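Local atomic coordinates of beta-glycosidase (Bacteroides caccae, PDB entry 6T2R), a protein that acts as a family 16 glycoside hydrolase of a human gut bacterium, an endo-acting O-glycanase that helps initiate mucin breakdown. Residues E111-L116 with V255-H260; D186-G191 with H202-R207. One frame throughout, in Å; residues are numbered along the deposited sequence.

Interaction 1: residues E111-L116 with V255-H260; sequences EVRARL and VDWVRH. With SO4 (sulfate ion), chain B.
The indole of Trp257 is sandwiched between two arginines: CB of Arg113 sits over one face, 3.6 Å from the centroid of the six-membered ring in a CH-pi contact, and the guanidinium of Arg259 lies over the opposite face. CB of Glu111 meets the ring edge in plane, 3.9 Å from Trp257 CZ3. Trp257 CG stands between its own backbone N and carbonyl carbon (chi1 48°), which lets the six-membered ring lie over Arg113 CB. Arg113 then runs on, extended, past the indole, and its NH1 meets Asp256 OD2 at 2.6 Å in a salt bridge. The bond leaves in the guanidinium plane but strikes the carboxylate on its anti side, 29° out of plane. Two residues of one strand, Asp256 and Trp257, stand across from the single Arg113, making a classic beta bulge in the antiparallel pairing of 111-116 with 255-260, two strands of the beta-sandwich (jelly roll) of family 16. Trp257 O accepts from Arg113 N at 2.9 Å, and Asp256 N donates to Arg113 O at 2.8 Å. Farther along, Glu111 and Arg259 form a hydrogen-bonded pair. The other face of the strands is apolar: Val112 puts CG1 3.7 Å from Val255 CG1 and CG2 4.0 Å from Val258 CG2, with Ile232 packed against all three valines. His260 NE2 donates to O1 of a sulfate ion, probably from the crystallisation liquor.

Interaction 2: residues D186-G191 with H202-R207; sequences DFNVYG and HVNGKR
Val189 O is gripped from several sides: Asn204 N donates to it at 2.8 Å, a water donates at 2.7 Å and in turn accepts the N-H of Gly205, and Val203 CA adds a CA-H...O contact at 3.3 Å. The N-H of Val189 is held too, by Asn204 OD1 at 2.7 Å, with the donor tilted 25° from the plane of the side-chain carbonyl. The other end of the same amide is used as well: ND2 donates a hydrogen bond to Asn188 OD1 at 3.1 Å, in plane and on a lone pair, and the two amide planes stand 32° apart. With CG anti to its carbonyl carbon (chi1 -55°), Asn204 lays its amide back along strand 187-195. Asn204 and Gly205 are the central residues of a type I' turn from Val203 to Lys206, the tight turn linking strands 198-203 and 206-212; both have positive phi. Gly191 and His202 form a hydrogen-bonded antiparallel pair, Gly191 N to His202 O and His202 N to Gly191 O, both 2.9 Å. Between these polar links, Tyr190 CD1 rests against Val203 CG2 at 3.9 Å, the two side chains side by side. Asn188 ND2 has its own acceptor in Asn183 O. Tyr190 and Val203 pack together on Val156 of strand 155-161 and on Ile182, while along its other edge strand 187-195 pairs with strand 108-116.

In the fold
Strand 108-116 joins the two contacts: along one edge it carries interaction 1 with strand 251-263, along the other it pairs with strand 187-195, the first strand of interaction 2. The centres are about 9 Å apart, and Val112 N to Tyr190 O (2.9 Å) and Ala114 O to Asn188 N (3.0 Å) are probable backbone hydrogen bonds between them. The ring of Phe187 adds a side-chain link, its CE2 lying 3.4 Å from Arg115 NH1. In sequence, interaction 2 is nested inside the long loop closed by interaction 1. The sulfate beside His260 is also bound by His106 N and Gln262 NE2, at the His260 end of segment 255-260.

Interaction 1: residues E111-L116 with V255-H260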
# COMPACT_ATOMS: atom_id res chain seq x y z
N GLU A 111 -9.48 0.95 -0.12
CA GLU A 111 -9.25 2.38 0.17
C GLU A 111 -8.64 2.50 1.56
O GLU A 111 -9.02 1.71 2.48
CB GLU A 111 -10.50 3.26 0.16
CG GLU A 111 -11.20 3.34 -1.17
CD GLU A 111 -12.51 4.12 -1.11
OE1 GLU A 111 -13.09 4.17 -0.04
OE2 GLU A 111 -12.92 4.69 -2.14
N VAL A 112 -7.69 3.41 1.67
CA VAL A 112 -7.01 3.71 2.96
C VAL A 112 -7.01 5.22 3.13
O VAL A 112 -6.56 5.95 2.18
CB VAL A 112 -5.58 3.12 2.98
CG1 VAL A 112 -4.87 3.42 4.29
CG2 VAL A 112 -5.61 1.62 2.72
N ARG A 113 -7.43 5.67 4.30
CA ARG A 113 -7.45 7.12 4.62
C ARG A 113 -6.30 7.41 5.58
O ARG A 113 -6.22 6.78 6.68
CB ARG A 113 -8.84 7.54 5.12
CG ARG A 113 -8.89 9.00 5.54
CD ARG A 113 -10.27 9.44 5.97
NE ARG A 113 -10.41 10.89 5.91
CZ ARG A 113 -10.45 11.69 6.98
NH1 ARG A 113 -10.31 11.22 8.20
NH2 ARG A 113 -10.57 12.99 6.81
N ALA A 114 -5.41 8.32 5.19
CA ALA A 114 -4.11 8.52 5.86
C ALA A 114 -3.73 9.98 5.75
O ALA A 114 -4.02 10.62 4.69
CB ALA A 114 -3.05 7.66 5.22
N ARG A 115 -3.03 10.45 6.78
CA ARG A 115 -2.41 11.78 6.82
C ARG A 115 -0.89 11.57 6.86
O ARG A 115 -0.45 10.79 7.69
CB ARG A 115 -2.97 12.58 8.00
CG ARG A 115 -2.33 13.95 8.16
CD ARG A 115 -3.18 14.96 8.94
NE ARG A 115 -3.36 14.46 10.28
CZ ARG A 115 -4.34 14.78 11.11
NH1 ARG A 115 -5.30 15.61 10.76
NH2 ARG A 115 -4.40 14.21 12.29
N LEU A 116 -0.15 12.26 6.00
CA LEU A 116 1.33 12.12 5.85
C LEU A 116 2.00 13.37 6.38
O LEU A 116 1.30 14.40 6.44
CB LEU A 116 1.66 11.91 4.36
CG LEU A 116 0.93 10.74 3.70
CD1 LEU A 116 1.38 10.54 2.26
CD2 LEU A 116 1.11 9.45 4.49
N VAL A 255 -2.99 6.62 10.05
CA VAL A 255 -4.01 5.88 9.27
C VAL A 255 -5.31 5.85 10.07
O VAL A 255 -5.36 5.21 11.15
CB VAL A 255 -3.50 4.49 8.92
CG1 VAL A 255 -4.42 3.81 7.92
CG2 VAL A 255 -2.07 4.55 8.40
N ASP A 256 -6.32 6.50 9.50
CA ASP A 256 -7.70 6.56 10.03
C ASP A 256 -8.39 5.22 9.81
O ASP A 256 -9.01 4.72 10.79
CB ASP A 256 -8.42 7.73 9.35
CG ASP A 256 -9.73 8.12 9.99
OD1 ASP A 256 -10.04 7.61 11.09
OD2 ASP A 256 -10.44 8.91 9.36
N TRP A 257 -8.35 4.66 8.59
CA TRP A 257 -9.08 3.39 8.29
C TRP A 257 -8.64 2.75 6.97
O TRP A 257 -8.04 3.42 6.10
CB TRP A 257 -10.63 3.55 8.30
CG TRP A 257 -11.21 4.71 7.54
CD1 TRP A 257 -11.76 5.84 8.08
CD2 TRP A 257 -11.37 4.86 6.10
NE1 TRP A 257 -12.19 6.69 7.10
CE2 TRP A 257 -11.99 6.11 5.88
CE3 TRP A 257 -11.02 4.09 4.98
CZ2 TRP A 257 -12.26 6.60 4.61
CZ3 TRP A 257 -11.28 4.58 3.72
CH2 TRP A 257 -11.92 5.80 3.53
N VAL A 258 -9.03 1.48 6.83
CA VAL A 258 -8.97 0.72 5.57
C VAL A 258 -10.39 0.28 5.29
O VAL A 258 -11.00 -0.28 6.23
CB VAL A 258 -8.06 -0.51 5.68
CG1 VAL A 258 -8.00 -1.26 4.36
CG2 VAL A 258 -6.67 -0.11 6.14
N ARG A 259 -10.86 0.46 4.06
CA ARG A 259 -12.20 -0.04 3.65
C ARG A 259 -12.06 -0.85 2.38
O ARG A 259 -11.28 -0.49 1.50
CB ARG A 259 -13.24 1.07 3.50
CG ARG A 259 -13.64 1.69 4.83
CD ARG A 259 -14.29 3.04 4.58
NE ARG A 259 -14.75 3.67 5.81
CZ ARG A 259 -15.25 4.89 5.85
NH1 ARG A 259 -15.39 5.59 4.75
NH2 ARG A 259 -15.61 5.41 6.99
N HIS A 260 -12.80 -1.95 2.35
CA HIS A 260 -12.85 -2.89 1.22
C HIS A 260 -14.29 -2.97 0.78
O HIS A 260 -15.14 -3.28 1.61
CB HIS A 260 -12.23 -4.22 1.65
CG HIS A 260 -12.10 -5.19 0.54
ND1 HIS A 260 -11.78 -4.79 -0.70
CD2 HIS A 260 -12.26 -6.53 0.51
CE1 HIS A 260 -11.71 -5.85 -1.48
NE2 HIS A 260 -12.02 -6.93 -0.75
S SO4 B . -13.22 -10.16 -0.10
O1 SO4 B . -12.08 -9.50 -0.74
O2 SO4 B . -13.36 -9.68 1.26
O3 SO4 B . -12.98 -11.57 -0.08
O4 SO4 B . -14.42 -9.84 -0.83

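Interaction 2: residues D186-G191 with H202-R207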
# COMPACT_ATOMS: atom_id res chain seq x y z
N ASP A 186 -3.35 17.29 5.04
CA ASP A 186 -4.67 16.69 5.40
C ASP A 186 -4.70 15.17 5.23
O ASP A 186 -3.79 14.58 4.60
CB ASP A 186 -5.80 17.28 4.54
CG ASP A 186 -5.96 18.79 4.67
OD1 ASP A 186 -5.41 19.33 5.61
OD2 ASP A 186 -6.61 19.40 3.82
N PHE A 187 -5.76 14.55 5.73
CA PHE A 187 -6.12 13.17 5.37
C PHE A 187 -6.49 13.15 3.88
O PHE A 187 -7.13 14.09 3.37
CB PHE A 187 -7.27 12.62 6.21
CG PHE A 187 -6.88 12.22 7.61
CD1 PHE A 187 -6.31 10.97 7.85
CD2 PHE A 187 -7.11 13.06 8.68
CE1 PHE A 187 -5.93 10.60 9.13
CE2 PHE A 187 -6.74 12.67 9.96
CZ PHE A 187 -6.13 11.46 10.18
N ASN A 188 -6.09 12.09 3.19
CA ASN A 188 -6.49 11.85 1.80
C ASN A 188 -6.90 10.38 1.74
O ASN A 188 -6.39 9.59 2.56
CB ASN A 188 -5.36 12.19 0.86
CG ASN A 188 -4.93 13.64 0.94
OD1 ASN A 188 -5.46 14.47 0.23
ND2 ASN A 188 -3.91 13.94 1.73
N VAL A 189 -7.75 10.03 0.80
CA VAL A 189 -8.20 8.62 0.60
C VAL A 189 -7.53 8.05 -0.66
O VAL A 189 -7.89 8.48 -1.76
CB VAL A 189 -9.73 8.54 0.50
CG1 VAL A 189 -10.19 7.09 0.36
CG2 VAL A 189 -10.39 9.20 1.72
N TYR A 190 -6.63 7.08 -0.48
CA TYR A 190 -5.92 6.36 -1.56
C TYR A 190 -6.68 5.09 -1.89
O TYR A 190 -6.97 4.31 -0.95
CB TYR A 190 -4.45 6.16 -1.16
CG TYR A 190 -3.79 7.45 -0.75
CD1 TYR A 190 -3.32 8.33 -1.70
CD2 TYR A 190 -3.70 7.84 0.58
CE1 TYR A 190 -2.74 9.54 -1.35
CE2 TYR A 190 -3.13 9.04 0.96
CZ TYR A 190 -2.63 9.88 -0.01
OH TYR A 190 -2.04 11.07 0.34
N GLY A 191 -7.01 4.90 -3.16
CA GLY A 191 -7.85 3.77 -3.62
C GLY A 191 -7.40 3.17 -4.95
O GLY A 191 -6.76 3.86 -5.79
N HIS A 202 -7.52 5.90 -7.65
CA HIS A 202 -8.23 7.11 -7.19
C HIS A 202 -7.45 7.67 -6.01
O HIS A 202 -6.86 6.89 -5.26
CB HIS A 202 -9.68 6.81 -6.77
CG HIS A 202 -10.55 6.32 -7.87
ND1 HIS A 202 -10.80 4.98 -8.08
CD2 HIS A 202 -11.19 7.00 -8.86
CE1 HIS A 202 -11.60 4.85 -9.13
NE2 HIS A 202 -11.84 6.09 -9.65
N VAL A 203 -7.42 9.00 -5.94
CA VAL A 203 -7.11 9.78 -4.72
C VAL A 203 -8.33 10.69 -4.45
O VAL A 203 -8.76 11.38 -5.40
CB VAL A 203 -5.81 10.57 -4.92
CG1 VAL A 203 -5.52 11.47 -3.76
CG2 VAL A 203 -4.63 9.64 -5.16
N ASN A 204 -8.88 10.63 -3.23
CA ASN A 204 -10.12 11.32 -2.80
C ASN A 204 -11.24 11.13 -3.83
O ASN A 204 -11.95 12.07 -4.06
CB ASN A 204 -9.81 12.81 -2.55
CG ASN A 204 -8.69 12.95 -1.54
OD1 ASN A 204 -8.65 12.20 -0.58
ND2 ASN A 204 -7.75 13.85 -1.78
N GLY A 205 -11.39 9.97 -4.48
CA GLY A 205 -12.51 9.79 -5.41
C GLY A 205 -12.28 10.37 -6.81
O GLY A 205 -13.04 10.01 -7.70
N LYS A 206 -11.21 11.14 -7.01
CA LYS A 206 -10.71 11.57 -8.33
C LYS A 206 -9.92 10.42 -8.97
O LYS A 206 -9.06 9.82 -8.33
CB LYS A 206 -9.88 12.84 -8.12
CG LYS A 206 -9.30 13.48 -9.38
CD LYS A 206 -10.18 14.51 -10.09
CE LYS A 206 -10.61 14.09 -11.49
NZ LYS A 206 -11.78 14.86 -11.97
N ARG A 207 -10.22 10.10 -10.23
CA ARG A 207 -9.49 9.09 -11.02
C ARG A 207 -8.11 9.66 -11.34
O ARG A 207 -8.05 10.74 -11.91
CB ARG A 207 -10.23 8.73 -12.31
CG ARG A 207 -9.39 7.90 -13.29
CD ARG A 207 -10.14 7.13 -14.38
NE ARG A 207 -11.36 7.77 -14.86
CZ ARG A 207 -11.40 8.83 -15.65
NH1 ARG A 207 -10.28 9.39 -16.07
NH2 ARG A 207 -12.58 9.33 -16.01
O HOH W 1 -9.80 7.67 -3.54